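Local coordinates for protein MpaA (Escherichia coli O157:H7, PDB 5HXD), which probably hydrolyses the gamma-D-glutamyl-diaminopimelic acid amide bond of murein tripeptide, as a zinc-dependent amidase of the M14 peptidase family that works in peptidoglycan degradation, at residues 153-167 against 202-214. Residues are numbered along the deposited sequence; the frame is centred on the assembly and turned at random.
Sequences VVSFHDPLACIEDPR and LNLHCITAEFPPI
Strand 206-210 lies between the two strands of 153-167, parallel to 153-157 (axes 4.6 Å apart at closest, 26° between directions) and antiparallel to 162-164. The parallel ladder alternates from Val153 N to His205 O through to Phe211 N and His157 O. The chain then turns over the end of the central strand, with a cis peptide before Pro159, and Ala161 and Cys162 both face Glu210 in a G1 beta bulge. Within it Cys162 N donates to Glu210 O and Glu210 N to Cys162 O (2.7 Å); Glu164 N to Thr208 O follows.

His157 and Glu210 pair on the face carrying Ser155, Thr208 and Glu164. Glu210 bends at chi2 (-103°), bringing OE1 to 3.2 Å from His157 CB, while Leu160 runs alongside with CD1 3.4 Å from Glu210 OE2. The nearly coplanar carboxylates of Glu164 and Glu210 bring two like charges close, 3.5 Å between their OE2 atoms. On the opposite face Ala209 CB sits 3.6 Å from Phe156 CE1 and also meets Ile163 CD1. At the far end, His205 NE2 donates in its ring plane to Asp165 OD1 (2.8 Å, 163° at the hydrogen). Arg167 N reaches the same oxygen from the other face of the carboxylate, closing an Asx turn, and the bent Arg167 side chain lays NE over a face of the imidazole.

His157 lies at the bound zinc beside His49 and Glu52, consistent with its predicted role as a ligand; Glu210, the predicted proton donor/acceptor, lies next to a cacodylate ion, probably from the crystallisation liquor. Strands 43-45 and 183-184 continue the mixed sheet on either side; helix 195-201 covers Val153 and Cys206 on one face, and helix 53-65 packs against Phe156 on the other and also reaches Phe211 just past the strand end.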
ATOM      1  N   VAL A 153     -14.951 -14.367   9.231  1.00 44.96           N
ATOM      2  CA  VAL A 153     -14.105 -13.390   8.564  1.00 40.74           C
ATOM      3  C   VAL A 153     -13.009 -12.896   9.498  1.00 40.69           C
ATOM      4  O   VAL A 153     -13.301 -12.469  10.601  1.00 42.03           O
ATOM      5  CB  VAL A 153     -14.932 -12.163   8.059  1.00 48.13           C
ATOM      6  CG1 VAL A 153     -14.056 -11.185   7.242  1.00 39.22           C
ATOM      7  CG2 VAL A 153     -16.119 -12.615   7.228  1.00 49.37           C
ATOM      8  N   VAL A 154     -11.751 -12.951   9.062  1.00 41.52           N
ATOM      9  CA  VAL A 154     -10.682 -12.223   9.747  1.00 42.24           C
ATOM     10  C   VAL A 154     -10.261 -11.005   8.909  1.00 46.13           C
ATOM     11  O   VAL A 154      -9.841 -11.141   7.755  1.00 45.81           O
ATOM     12  CB  VAL A 154      -9.435 -13.099  10.023  1.00 42.49           C
ATOM     13  CG1 VAL A 154      -8.287 -12.228  10.515  1.00 43.29           C
ATOM     14  CG2 VAL A 154      -9.743 -14.184  11.050  1.00 50.61           C
ATOM     15  N   SER A 155     -10.394  -9.818   9.491  1.00 46.32           N
ATOM     16  CA  SER A 155     -10.043  -8.574   8.813  1.00 42.91           C
ATOM     17  C   SER A 155      -8.849  -7.904   9.483  1.00 46.44           C
ATOM     18  O   SER A 155      -8.930  -7.490  10.632  1.00 48.67           O
ATOM     19  CB  SER A 155     -11.234  -7.627   8.799  1.00 42.14           C
ATOM     20  OG  SER A 155     -10.806  -6.304   8.566  1.00 44.70           O
ATOM     21  N   PHE A 156      -7.742  -7.812   8.755  1.00 48.26           N
ATOM     22  CA  PHE A 156      -6.502  -7.234   9.276  1.00 50.15           C
ATOM     23  C   PHE A 156      -6.427  -5.713   9.162  1.00 44.95           C
ATOM     24  O   PHE A 156      -6.770  -5.166   8.119  1.00 39.89           O
ATOM     25  CB  PHE A 156      -5.316  -7.845   8.545  1.00 48.40           C
ATOM     26  CG  PHE A 156      -5.069  -9.252   8.910  1.00 43.97           C
ATOM     27  CD1 PHE A 156      -4.207  -9.558   9.935  1.00 45.67           C
ATOM     28  CD2 PHE A 156      -5.725 -10.270   8.254  1.00 45.35           C
ATOM     29  CE1 PHE A 156      -3.997 -10.859  10.304  1.00 46.86           C
ATOM     30  CE2 PHE A 156      -5.515 -11.574   8.611  1.00 49.11           C
ATOM     31  CZ  PHE A 156      -4.645 -11.868   9.639  1.00 50.66           C
ATOM     32  N   HIS A 157      -5.970  -5.054  10.238  1.00 48.22           N
ATOM     33  CA  HIS A 157      -5.734  -3.603  10.255  1.00 51.07           C
ATOM     34  C   HIS A 157      -4.388  -3.183  10.874  1.00 48.83           C
ATOM     35  O   HIS A 157      -3.576  -4.027  11.242  1.00 49.04           O
ATOM     36  CB  HIS A 157      -6.850  -2.893  11.023  1.00 50.49           C
ATOM     37  CG  HIS A 157      -8.142  -2.799  10.278  1.00 51.13           C
ATOM     38  ND1 HIS A 157      -8.868  -3.907   9.899  1.00 52.52           N
ATOM     39  CD2 HIS A 157      -8.855  -1.727   9.863  1.00 54.85           C
ATOM     40  CE1 HIS A 157      -9.964  -3.524   9.273  1.00 50.99           C
ATOM     41  NE2 HIS A 157      -9.984  -2.203   9.243  1.00 49.99           N
ATOM     42  N   ASP A 158      -4.202  -1.860  10.988  1.00 53.24           N
ATOM     43  CA  ASP A 158      -3.089  -1.173  11.681  1.00 51.40           C
ATOM     44  C   ASP A 158      -3.615  -0.107  12.627  1.00 56.79           C
ATOM     45  O   ASP A 158      -4.658   0.488  12.352  1.00 61.70           O
ATOM     46  CB  ASP A 158      -2.163  -0.446  10.703  1.00 54.96           C
ATOM     47  CG  ASP A 158      -1.048  -1.291  10.219  1.00 54.30           C
ATOM     48  OD1 ASP A 158      -0.909  -2.427  10.715  1.00 54.73           O
ATOM     49  OD2 ASP A 158      -0.316  -0.812   9.325  1.00 59.85           O
ATOM     50  N   PRO A 159      -2.868   0.204  13.702  1.00 56.94           N
ATOM     51  CA  PRO A 159      -1.670  -0.462  14.206  1.00 56.47           C
ATOM     52  C   PRO A 159      -1.836  -0.796  15.686  1.00 53.24           C
ATOM     53  O   PRO A 159      -0.901  -0.591  16.461  1.00 52.46           O
ATOM     54  CB  PRO A 159      -0.600   0.606  14.008  1.00 53.02           C
ATOM     55  CG  PRO A 159      -1.398   1.948  14.216  1.00 49.47           C
ATOM     56  CD  PRO A 159      -2.893   1.588  14.198  1.00 45.53           C
ATOM     57  N   LEU A 160      -3.011  -1.296  16.065  1.00 49.58           N
ATOM     58  CA  LEU A 160      -3.389  -1.376  17.468  1.00 47.81           C
ATOM     59  C   LEU A 160      -2.890  -2.627  18.181  1.00 51.11           C
ATOM     60  O   LEU A 160      -3.185  -2.818  19.364  1.00 48.14           O
ATOM     61  CB  LEU A 160      -4.903  -1.277  17.595  1.00 46.47           C
ATOM     62  CG  LEU A 160      -5.390   0.040  17.001  1.00 49.07           C
ATOM     63  CD1 LEU A 160      -6.873   0.160  17.194  1.00 51.61           C
ATOM     64  CD2 LEU A 160      -4.653   1.236  17.619  1.00 39.05           C
ATOM     65  N   ALA A 161      -2.138  -3.459  17.462  1.00 47.18           N
ATOM     66  CA  ALA A 161      -1.363  -4.550  18.061  1.00 53.42           C
ATOM     67  C   ALA A 161      -2.182  -5.501  18.949  1.00 52.71           C
ATOM     68  O   ALA A 161      -1.832  -5.735  20.113  1.00 50.87           O
ATOM     69  CB  ALA A 161      -0.190  -3.974  18.857  1.00 46.08           C
ATOM     70  N   CYS A 162      -3.243  -6.073  18.389  1.00 50.64           N
ATOM     71  CA  CYS A 162      -4.087  -6.975  19.157  1.00 55.12           C
ATOM     72  C   CYS A 162      -5.091  -7.721  18.281  1.00 57.16           C
ATOM     73  O   CYS A 162      -5.337  -7.332  17.136  1.00 56.58           O
ATOM     74  CB  CYS A 162      -4.838  -6.196  20.230  1.00 54.31           C
ATOM     75  SG  CYS A 162      -5.966  -4.996  19.519  1.00 53.49           S
ATOM     76  N   ILE A 163      -5.667  -8.785  18.844  1.00 53.24           N
ATOM     77  CA  ILE A 163      -6.703  -9.581  18.199  1.00 52.88           C
ATOM     78  C   ILE A 163      -8.060  -9.289  18.834  1.00 57.80           C
ATOM     79  O   ILE A 163      -8.274  -9.610  20.005  1.00 59.84           O
ATOM     80  CB  ILE A 163      -6.421 -11.088  18.320  1.00 50.52           C
ATOM     81  CG1 ILE A 163      -5.031 -11.428  17.787  1.00 47.33           C
ATOM     82  CG2 ILE A 163      -7.496 -11.896  17.590  1.00 48.36           C
ATOM     83  CD1 ILE A 163      -4.858 -11.135  16.336  1.00 50.76           C
ATOM     84  N   GLU A 164      -8.977  -8.687  18.077  1.00 52.51           N
ATOM     85  CA  GLU A 164     -10.287  -8.337  18.625  1.00 55.34           C
ATOM     86  C   GLU A 164     -11.344  -9.370  18.287  1.00 59.91           C
ATOM     87  O   GLU A 164     -11.958  -9.295  17.228  1.00 61.58           O
ATOM     88  CB  GLU A 164     -10.745  -6.992  18.104  1.00 57.12           C
ATOM     89  CG  GLU A 164      -9.796  -5.874  18.386  1.00 64.08           C
ATOM     90  CD  GLU A 164     -10.165  -4.631  17.639  1.00 62.89           C
ATOM     91  OE1 GLU A 164     -11.328  -4.182  17.774  1.00 67.02           O
ATOM     92  OE2 GLU A 164      -9.293  -4.110  16.916  1.00 65.28           O
ATOM     93  N   ASP A 165     -11.559 -10.329  19.183  1.00 60.69           N
ATOM     94  CA  ASP A 165     -12.576 -11.346  18.966  1.00 58.46           C
ATOM     95  C   ASP A 165     -13.738 -11.140  19.918  1.00 60.81           C
ATOM     96  O   ASP A 165     -13.639 -11.478  21.100  1.00 62.45           O
ATOM     97  CB  ASP A 165     -11.995 -12.748  19.146  1.00 58.02           C
ATOM     98  CG  ASP A 165     -12.921 -13.827  18.629  1.00 58.95           C
ATOM     99  OD1 ASP A 165     -14.130 -13.552  18.497  1.00 59.43           O
ATOM    100  OD2 ASP A 165     -12.450 -14.950  18.345  1.00 59.87           O
ATOM    101  N   PRO A 166     -14.852 -10.608  19.389  1.00 63.78           N
ATOM    102  CA  PRO A 166     -16.102 -10.331  20.124  1.00 60.86           C
ATOM    103  C   PRO A 166     -16.745 -11.589  20.702  1.00 58.22           C
ATOM    104  O   PRO A 166     -17.604 -11.491  21.581  1.00 61.40           O
ATOM    105  CB  PRO A 166     -17.014  -9.700  19.060  1.00 56.30           C
ATOM    106  CG  PRO A 166     -16.456 -10.174  17.743  1.00 56.12           C
ATOM    107  CD  PRO A 166     -14.969 -10.322  17.946  1.00 51.53           C
ATOM    108  N   ARG A 167     -16.328 -12.753  20.219  1.00 55.96           N
ATOM    109  CA  ARG A 167     -16.859 -14.014  20.726  1.00 61.76           C
ATOM    110  C   ARG A 167     -15.937 -14.676  21.744  1.00 61.07           C
ATOM    111  O   ARG A 167     -16.390 -15.509  22.536  1.00 66.32           O
ATOM    112  CB  ARG A 167     -17.126 -14.984  19.569  1.00 57.61           C
ATOM    113  CG  ARG A 167     -18.606 -15.214  19.316  1.00 59.40           C
ATOM    114  CD  ARG A 167     -19.028 -14.897  17.882  1.00 53.58           C
ATOM    115  NE  ARG A 167     -19.245 -16.113  17.102  1.00 56.16           N
ATOM    116  CZ  ARG A 167     -20.152 -16.237  16.140  1.00 50.90           C
ATOM    117  NH1 ARG A 167     -20.940 -15.220  15.835  1.00 43.55           N
ATOM    118  NH2 ARG A 167     -20.268 -17.383  15.482  1.00 55.29           N
ATOM    119  N   LEU A 202     -25.612  -9.814  10.728  1.00 45.90           N
ATOM    120  CA  LEU A 202     -25.879 -10.994   9.907  1.00 47.17           C
ATOM    121  C   LEU A 202     -25.604 -12.275  10.696  1.00 49.08           C
ATOM    122  O   LEU A 202     -25.739 -13.389  10.163  1.00 42.13           O
ATOM    123  CB  LEU A 202     -25.029 -10.980   8.631  1.00 40.73           C
ATOM    124  CG  LEU A 202     -25.480 -10.034   7.526  1.00 43.56           C
ATOM    125  CD1 LEU A 202     -24.424  -9.964   6.446  1.00 45.21           C
ATOM    126  CD2 LEU A 202     -26.806 -10.488   6.940  1.00 47.71           C
ATOM    127  N   ASN A 203     -25.227 -12.096  11.962  1.00 48.03           N
ATOM    128  CA  ASN A 203     -24.739 -13.181  12.815  1.00 45.40           C
ATOM    129  C   ASN A 203     -23.540 -13.898  12.205  1.00 46.59           C
ATOM    130  O   ASN A 203     -23.346 -15.095  12.431  1.00 50.57           O
ATOM    131  CB  ASN A 203     -25.852 -14.183  13.111  1.00 48.38           C
ATOM    132  CG  ASN A 203     -26.865 -13.645  14.097  1.00 54.29           C
ATOM    133  OD1 ASN A 203     -26.775 -12.491  14.545  1.00 52.96           O
ATOM    134  ND2 ASN A 203     -27.840 -14.476  14.448  1.00 50.70           N
ATOM    135  N   LEU A 204     -22.738 -13.151  11.440  1.00 46.02           N
ATOM    136  CA  LEU A 204     -21.462 -13.633  10.907  1.00 43.90           C
ATOM    137  C   LEU A 204     -20.300 -13.295  11.831  1.00 41.14           C
ATOM    138  O   LEU A 204     -20.140 -12.146  12.226  1.00 39.37           O
ATOM    139  CB  LEU A 204     -21.198 -13.039   9.527  1.00 46.59           C
ATOM    140  CG  LEU A 204     -19.827 -13.373   8.932  1.00 47.09           C
ATOM    141  CD1 LEU A 204     -19.665 -14.884   8.793  1.00 43.34           C
ATOM    142  CD2 LEU A 204     -19.628 -12.676   7.584  1.00 38.92           C
ATOM    143  N   HIS A 205     -19.489 -14.290  12.173  1.00 41.11           N
ATOM    144  CA  HIS A 205     -18.363 -14.062  13.079  1.00 44.91           C
ATOM    145  C   HIS A 205     -17.230 -13.306  12.391  1.00 51.28           C
ATOM    146  O   HIS A 205     -16.568 -13.860  11.505  1.00 50.88           O
ATOM    147  CB  HIS A 205     -17.827 -15.381  13.635  1.00 43.29           C
ATOM    148  CG  HIS A 205     -16.751 -15.215  14.667  1.00 47.13           C
ATOM    149  ND1 HIS A 205     -15.761 -16.157  14.867  1.00 47.32           N
ATOM    150  CD2 HIS A 205     -16.505 -14.224  15.555  1.00 51.72           C
ATOM    151  CE1 HIS A 205     -14.951 -15.749  15.828  1.00 47.30           C
ATOM    152  NE2 HIS A 205     -15.383 -14.581  16.269  1.00 51.42           N
ATOM    153  N   CYS A 206     -17.021 -12.048  12.808  1.00 51.48           N
ATOM    154  CA  CYS A 206     -15.905 -11.211  12.352  1.00 44.93           C
ATOM    155  C   CYS A 206     -14.880 -10.995  13.480  1.00 54.85           C
ATOM    156  O   CYS A 206     -15.234 -10.739  14.645  1.00 51.34           O
ATOM    157  CB  CYS A 206     -16.400  -9.850  11.833  1.00 43.17           C
ATOM    158  SG  CYS A 206     -15.072  -8.673  11.280  1.00 44.28           S
ATOM    159  N   ILE A 207     -13.609 -11.115  13.112  1.00 49.49           N
ATOM    160  CA  ILE A 207     -12.498 -10.904  14.012  1.00 47.89           C
ATOM    161  C   ILE A 207     -11.606  -9.869  13.371  1.00 49.83           C
ATOM    162  O   ILE A 207     -11.170 -10.062  12.234  1.00 51.42           O
ATOM    163  CB  ILE A 207     -11.676 -12.193  14.241  1.00 49.55           C
ATOM    164  CG1 ILE A 207     -12.395 -13.168  15.160  1.00 52.41           C
ATOM    165  CG2 ILE A 207     -10.322 -11.872  14.845  1.00 49.16           C
ATOM    166  CD1 ILE A 207     -11.580 -14.433  15.418  1.00 49.95           C
ATOM    167  N   THR A 208     -11.320  -8.772  14.060  1.00 48.92           N
ATOM    168  CA  THR A 208     -10.308  -7.875  13.518  1.00 51.53           C
ATOM    169  C   THR A 208      -8.965  -8.176  14.189  1.00 53.49           C
ATOM    170  O   THR A 208      -8.838  -8.176  15.418  1.00 49.77           O
ATOM    171  CB  THR A 208     -10.687  -6.384  13.672  1.00 52.96           C
ATOM    172  OG1 THR A 208     -10.965  -6.089  15.043  1.00 58.72           O
ATOM    173  CG2 THR A 208     -11.913  -6.066  12.838  1.00 52.52           C
ATOM    174  N   ALA A 209      -7.982  -8.488  13.354  1.00 47.81           N
ATOM    175  CA  ALA A 209      -6.623  -8.710  13.798  1.00 50.41           C
ATOM    176  C   ALA A 209      -5.794  -7.462  13.526  1.00 52.69           C
ATOM    177  O   ALA A 209      -5.421  -7.215  12.373  1.00 55.77           O
ATOM    178  CB  ALA A 209      -6.018  -9.916  13.084  1.00 46.08           C
ATOM    179  N   GLU A 210      -5.496  -6.679  14.566  1.00 52.30           N
ATOM    180  CA  GLU A 210      -4.696  -5.454  14.394  1.00 54.13           C
ATOM    181  C   GLU A 210      -3.198  -5.707  14.549  1.00 51.91           C
ATOM    182  O   GLU A 210      -2.719  -6.018  15.640  1.00 50.39           O
ATOM    183  CB  GLU A 210      -5.127  -4.384  15.391  1.00 50.84           C
ATOM    184  CG  GLU A 210      -6.548  -3.940  15.239  1.00 50.35           C
ATOM    185  CD  GLU A 210      -6.643  -2.618  14.553  1.00 53.93           C
ATOM    186  OE1 GLU A 210      -5.640  -2.219  13.929  1.00 56.75           O
ATOM    187  OE2 GLU A 210      -7.709  -1.972  14.653  1.00 55.45           O
ATOM    188  N   PHE A 211      -2.466  -5.575  13.449  1.00 51.33           N
ATOM    189  CA  PHE A 211      -1.014  -5.618  13.490  1.00 49.97           C
ATOM    190  C   PHE A 211      -0.492  -4.543  14.429  1.00 54.81           C
ATOM    191  O   PHE A 211      -1.202  -3.596  14.757  1.00 56.24           O
ATOM    192  CB  PHE A 211      -0.432  -5.395  12.104  1.00 52.00           C
ATOM    193  CG  PHE A 211      -0.065  -6.647  11.388  1.00 50.83           C
ATOM    194  CD1 PHE A 211      -0.590  -7.865  11.769  1.00 51.85           C
ATOM    195  CD2 PHE A 211       0.818  -6.602  10.317  1.00 51.48           C
ATOM    196  CE1 PHE A 211      -0.250  -9.029  11.085  1.00 51.20           C
ATOM    197  CE2 PHE A 211       1.173  -7.757   9.634  1.00 50.99           C
ATOM    198  CZ  PHE A 211       0.636  -8.973  10.018  1.00 54.47           C
ATOM    199  N   PRO A 212       0.758  -4.679  14.873  1.00 56.40           N
ATOM    200  CA  PRO A 212       1.362  -3.543  15.571  1.00 52.37           C
ATOM    201  C   PRO A 212       1.974  -2.624  14.532  1.00 54.60           C
ATOM    202  O   PRO A 212       1.917  -2.960  13.343  1.00 52.58           O
ATOM    203  CB  PRO A 212       2.423  -4.201  16.441  1.00 55.82           C
ATOM    204  CG  PRO A 212       2.880  -5.377  15.598  1.00 55.89           C
ATOM    205  CD  PRO A 212       1.652  -5.852  14.834  1.00 54.73           C
ATOM    206  N   PRO A 213       2.525  -1.473  14.949  1.00 57.23           N
ATOM    207  CA  PRO A 213       3.328  -0.734  13.969  1.00 50.68           C
ATOM    208  C   PRO A 213       4.511  -1.593  13.561  1.00 51.89           C
ATOM    209  O   PRO A 213       5.251  -2.064  14.421  1.00 58.69           O
ATOM    210  CB  PRO A 213       3.768   0.508  14.730  1.00 45.92           C
ATOM    211  CG  PRO A 213       2.731   0.672  15.803  1.00 48.94           C
ATOM    212  CD  PRO A 213       2.363  -0.725  16.208  1.00 53.75           C
ATOM    213  N   ILE A 214       4.652  -1.839  12.268  1.00 52.84           N
ATOM    214  CA  ILE A 214       5.680  -2.737  11.774  1.00 51.75           C
ATOM    215  C   ILE A 214       5.832  -2.595  10.256  1.00 51.73           C
ATOM    216  O   ILE A 214       4.848  -2.453   9.531  1.00 51.80           O
ATOM    217  CB  ILE A 214       5.362  -4.200  12.133  1.00 48.77           C
ATOM    218  CG1 ILE A 214       6.543  -5.104  11.751  1.00 57.93           C
ATOM    219  CG2 ILE A 214       4.031  -4.642  11.484  1.00 46.51           C
ATOM    220  CD1 ILE A 214       6.328  -6.583  12.002  1.00 63.97           C
TER